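PDB 3QYH: Co-type Nitrile Hydratase beta subunit from Pseudomonas putida, which forms, with its partner alpha subunit, a cobalt-dependent enzyme that probably hydrates nitriles to the corresponding amides. Local coordinates for residues S54-G59 / H147-R152. Sequence-based numbering, arbitrary orientation.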
loop_
_atom_site.group_PDB
_atom_site.type_symbol
_atom_site.label_atom_id
_atom_site.label_comp_id
_atom_site.label_asym_id
_atom_site.label_seq_id
_atom_site.Cartn_x
_atom_site.Cartn_y
_atom_site.Cartn_z
ATOM N N SER B 54 8.655 8.569 -9.393
ATOM C CA SER B 54 8.254 9.901 -9.810
ATOM C C SER B 54 7.750 10.708 -8.621
ATOM O O SER B 54 8.098 11.872 -8.467
ATOM C CB SER B 54 7.182 9.824 -10.911
ATOM O OG SER B 54 6.717 11.120 -11.224
ATOM N N ILE B 55 6.949 10.075 -7.766
ATOM C CA ILE B 55 6.467 10.723 -6.542
ATOM C C ILE B 55 7.644 11.035 -5.622
ATOM O O ILE B 55 7.718 12.131 -5.048
ATOM C CB ILE B 55 5.446 9.834 -5.814
ATOM C CG1 ILE B 55 4.130 9.797 -6.600
ATOM C CG2 ILE B 55 5.177 10.343 -4.386
ATOM C CD1 ILE B 55 3.117 8.762 -6.062
ATOM N N GLU B 56 8.573 10.082 -5.508
ATOM C CA GLU B 56 9.765 10.241 -4.661
ATOM C C GLU B 56 10.599 11.468 -5.060
ATOM O O GLU B 56 11.281 12.087 -4.225
ATOM C CB GLU B 56 10.622 8.965 -4.719
ATOM C CG GLU B 56 9.940 7.780 -4.003
ATOM C CD GLU B 56 10.600 6.432 -4.267
ATOM O OE1 GLU B 56 11.660 6.386 -4.930
ATOM O OE2 GLU B 56 10.041 5.409 -3.801
ATOM N N ARG B 57 10.530 11.817 -6.338
ATOM C CA ARG B 57 11.344 12.889 -6.894
ATOM C C ARG B 57 10.680 14.260 -6.868
ATOM O O ARG B 57 11.253 15.233 -7.350
ATOM C CB ARG B 57 11.752 12.538 -8.333
ATOM C CG ARG B 57 12.771 11.400 -8.387
ATOM C CD ARG B 57 13.246 11.135 -9.831
ATOM N NE ARG B 57 12.216 10.530 -10.692
ATOM C CZ ARG B 57 11.699 11.113 -11.777
ATOM N NH1 ARG B 57 12.089 12.347 -12.162
ATOM N NH2 ARG B 57 10.803 10.461 -12.499
ATOM N N MET B 58 9.474 14.361 -6.329
ATOM C CA MET B 58 8.855 15.675 -6.277
ATOM C C MET B 58 9.489 16.527 -5.166
ATOM O O MET B 58 10.181 16.007 -4.298
ATOM C CB MET B 58 7.320 15.576 -6.215
ATOM C CG MET B 58 6.718 15.077 -4.945
ATOM S SD MET B 58 4.985 14.600 -5.242
ATOM C CE MET B 58 4.161 16.192 -5.284
ATOM N N GLY B 59 9.334 17.841 -5.229
ATOM C CA GLY B 59 9.944 18.683 -4.208
ATOM C C GLY B 59 9.448 18.261 -2.833
ATOM O O GLY B 59 8.269 17.962 -2.686
ATOM N N HIS B 147 15.683 4.643 -7.396
ATOM C CA HIS B 147 14.581 4.017 -6.664
ATOM C C HIS B 147 15.070 2.773 -5.911
ATOM O O HIS B 147 15.792 1.958 -6.482
ATOM C CB HIS B 147 13.464 3.636 -7.649
ATOM C CG HIS B 147 12.248 3.037 -6.996
ATOM N ND1 HIS B 147 11.481 3.719 -6.073
ATOM C CD2 HIS B 147 11.655 1.829 -7.162
ATOM C CE1 HIS B 147 10.468 2.952 -5.690
ATOM N NE2 HIS B 147 10.549 1.803 -6.337
ATOM N N THR B 148 14.667 2.620 -4.648
ATOM C CA THR B 148 14.961 1.409 -3.897
ATOM C C THR B 148 13.891 1.175 -2.842
ATOM O O THR B 148 13.170 2.107 -2.470
ATOM C CB THR B 148 16.358 1.476 -3.215
ATOM O OG1 THR B 148 16.770 0.158 -2.815
ATOM C CG2 THR B 148 16.337 2.406 -1.984
ATOM N N ARG B 149 13.780 -0.065 -2.353
ATOM C CA ARG B 149 12.735 -0.375 -1.370
ATOM C C ARG B 149 13.279 -0.793 -0.007
ATOM O O ARG B 149 12.529 -1.347 0.802
ATOM C CB ARG B 149 11.773 -1.469 -1.896
ATOM C CG ARG B 149 11.068 -1.103 -3.202
ATOM C CD ARG B 149 10.172 0.146 -3.023
ATOM N NE ARG B 149 8.972 -0.181 -2.271
ATOM C CZ ARG B 149 8.037 0.692 -1.917
ATOM N NH1 ARG B 149 8.146 1.986 -2.224
ATOM N NH2 ARG B 149 6.983 0.254 -1.256
ATOM N N MET B 150 14.562 -0.535 0.251
ATOM C CA MET B 150 15.123 -0.751 1.580
ATOM C C MET B 150 15.049 0.533 2.362
ATOM O O MET B 150 15.799 1.478 2.077
ATOM C CB MET B 150 16.593 -1.268 1.536
ATOM C CG MET B 150 17.550 -0.540 0.614
ATOM S SD MET B 150 19.284 -0.740 1.201
ATOM C CE MET B 150 19.563 -2.479 0.874
ATOM N N PRO B 151 14.130 0.599 3.335
ATOM C CA PRO B 151 13.987 1.874 4.044
ATOM C C PRO B 151 15.277 2.238 4.770
ATOM O O PRO B 151 16.023 1.351 5.205
ATOM C CB PRO B 151 12.881 1.606 5.058
ATOM C CG PRO B 151 12.081 0.421 4.467
ATOM C CD PRO B 151 13.169 -0.422 3.797
ATOM N N ARG B 152 15.530 3.535 4.900
ATOM C CA ARG B 152 16.728 4.002 5.579
ATOM C C ARG B 152 16.832 3.400 6.973
ATOM O O ARG B 152 17.922 3.030 7.402
ATOM C CB ARG B 152 16.721 5.524 5.680
ATOM C CG ARG B 152 17.999 6.144 5.178
ATOM C CD ARG B 152 17.930 7.677 5.016
ATOM N NE ARG B 152 19.246 8.252 5.309
ATOM C CZ ARG B 152 19.509 9.558 5.401
ATOM N NH1 ARG B 152 20.747 9.975 5.678
ATOM N NH2 ARG B 152 18.541 10.447 5.219
HETATM O O HOH W 1 7.560 5.198 -2.556
HETATM O O HOH W 2 10.723 3.569 -2.287
HETATM O O HOH W 3 13.684 5.201 -3.435
#
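E56 reaches from the end of helix 48-56 to H147, in the loop after strand 136-139, and accepts a nearly straight hydrogen bond: H147 ND1 lies 2.9 Å from E56 OE1, at an N-H...O angle of 168°. This His-carboxylate pair ties the N-terminal helical part to the C-terminal, SH3-like part. Histidine offers a ring N-H in plane, and the oxygen is met on its syn side. Glutamate suits the place because its chain, extended beyond CG, carries both oxygens from helix to loop. Two waters extend the contact. One joins E56 OE1 to T148 N; another links E56 OE2 to T148 O and accepts from R149 NH1 at 3.0 Å. R149 NH1 itself stays 4.2 Å from E56 OE2, an opposite charge met through water. Behind these, H53 ND1 also hydrogen-bonds E56 OE1, and H176 NE2 bonds H147 N. Were E56 an alanine, H147 ND1 would probably lose its acceptor and the waters the carboxylate they share. Arginine brings several N-H donors: on the chain of another protein, R149 NE bonds the backbone and NH2 a modified side chain, with cobalt(III) about 5 Å from the R149 side chain. The buried carboxylate thus orients the imidazole beside R149, whose charge it probably complements.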